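Transthyretin-like protein (Klebsiella pneumoniae subsp. pneumoniae, PDB 3QVA) probably catalyses the hydrolysis of 5-hydroxyisourate to 2-oxo-4-hydroxy-4-carboxy-5-ureidoimidazoline in purine breakdown, working as a homotetramer of the transthyretin family. Local coordinates at residues I16-I19 / S20-T23. Numbering follows the deposited sequence.
Sequences ILDI and STGT
Asp-18, the last residue of strand 12-18, bends its carboxylate over the turn that follows and meets Ser-20 twice. With CG anti to the backbone N (chi1 -179°), OD1 is brought to Ser-20, whose OG donates to it at 2.5 Å from the syn side, somewhat out of the carboxylate plane. Ser-20 N reaches the same OD1 at 3.0 Å, from above that plane and on the same face as OG. The other oxygen, OD2, accepts a hydrogen bond from a water 2.5 Å away, and this water also sits 2.8 Å from Thr-21 OG1, linking two side chains that lie at a slant to one another. Thr-21 OG1 in turn is hydrogen-bonded to Thr-23 OG1 (2.7 Å), so that the water and the two hydroxyls form a chain running from OD2 to Thr-23. The backbone closes the turn: Asp-18 N donates to Thr-23 O at 2.8 Å, while Asp-18 O receives Thr-21 N and Thr-23 N from opposite faces of its plane and Gly-22 N through a weak, bent bond. Gly-22, with its positive phi of 71°, and Thr-23 together oppose Asp-18 in a G1 beta bulge that leads into the short strand 23-24. Arg-78 joins the polar group, forming a salt bridge with Asp-18 OD2 and a hydrogen bond with Ser-20 OG; Ile-19 and Ser-20 pack against their counterparts in a neighbouring subunit. With both carboxylate oxygens engaged, the buried Asp-18 side chain probably has little freedom to rotate, and the nearby Arg-78 would be expected to favour the ionised form of Asp-18.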
loop_
_atom_site.group_PDB
_atom_site.type_symbol
_atom_site.label_atom_id
_atom_site.label_comp_id
_atom_site.label_asym_id
_atom_site.label_seq_id
_atom_site.Cartn_x
_atom_site.Cartn_y
_atom_site.Cartn_z
ATOM N N ILE A 16 -8.509 11.095 1.365
ATOM C CA ILE A 16 -7.816 10.675 0.158
ATOM C C ILE A 16 -6.502 11.427 0.035
ATOM O O ILE A 16 -6.472 12.655 0.038
ATOM C CB ILE A 16 -8.685 10.848 -1.122
ATOM C CG1 ILE A 16 -10.036 10.144 -0.947
ATOM C CG2 ILE A 16 -7.938 10.315 -2.342
ATOM C CD1 ILE A 16 -10.862 10.003 -2.233
ATOM N N LEU A 17 -5.416 10.672 -0.040
ATOM C CA LEU A 17 -4.094 11.243 -0.213
ATOM C C LEU A 17 -3.519 10.818 -1.553
ATOM O O LEU A 17 -3.573 9.643 -1.909
ATOM C CB LEU A 17 -3.181 10.761 0.911
ATOM C CG LEU A 17 -3.516 11.335 2.287
ATOM C CD1 LEU A 17 -3.160 10.342 3.354
ATOM C CD2 LEU A 17 -2.814 12.679 2.508
ATOM N N ASP A 18 -2.965 11.770 -2.292
ATOM C CA ASP A 18 -2.253 11.452 -3.520
ATOM C C ASP A 18 -0.799 11.195 -3.154
ATOM O O ASP A 18 -0.021 12.133 -2.935
ATOM C CB ASP A 18 -2.371 12.586 -4.550
ATOM C CG ASP A 18 -1.646 12.277 -5.863
ATOM O OD1 ASP A 18 -1.060 11.181 -6.015
ATOM O OD2 ASP A 18 -1.660 13.142 -6.769
ATOM N N ILE A 19 -0.430 9.916 -3.082
ATOM C CA ILE A 19 0.915 9.565 -2.645
ATOM C C ILE A 19 1.960 9.788 -3.740
ATOM O O ILE A 19 3.152 9.715 -3.475
ATOM C CB ILE A 19 1.000 8.137 -2.048
ATOM C CG1 ILE A 19 0.894 7.074 -3.149
ATOM C CG2 ILE A 19 -0.061 7.958 -0.945
ATOM C CD1 ILE A 19 1.230 5.651 -2.666
ATOM N N SER A 20 1.510 10.085 -4.959
ATOM C CA SER A 20 2.433 10.438 -6.033
ATOM C C SER A 20 3.061 11.813 -5.765
ATOM O O SER A 20 4.178 12.090 -6.204
ATOM C CB SER A 20 1.743 10.386 -7.401
ATOM O OG SER A 20 0.871 11.484 -7.583
ATOM N N THR A 21 2.353 12.653 -5.009
ATOM C CA THR A 21 2.839 13.995 -4.664
ATOM C C THR A 21 2.994 14.223 -3.157
ATOM O O THR A 21 3.625 15.198 -2.731
ATOM C CB THR A 21 1.915 15.093 -5.237
ATOM O OG1 THR A 21 0.616 14.980 -4.642
ATOM C CG2 THR A 21 1.806 14.986 -6.754
ATOM N N GLY A 22 2.418 13.335 -2.352
ATOM C CA GLY A 22 2.425 13.479 -0.900
ATOM C C GLY A 22 1.525 14.593 -0.388
ATOM O O GLY A 22 1.849 15.259 0.596
ATOM N N THR A 23 0.396 14.802 -1.062
ATOM C CA THR A 23 -0.542 15.860 -0.692
ATOM C C THR A 23 -1.965 15.309 -0.626
ATOM O O THR A 23 -2.276 14.316 -1.295
ATOM C CB THR A 23 -0.508 17.033 -1.702
ATOM O OG1 THR A 23 -0.804 16.542 -3.013
ATOM C CG2 THR A 23 0.859 17.709 -1.710
HETATM O O HOH W 1 -1.500 15.636 -6.346
#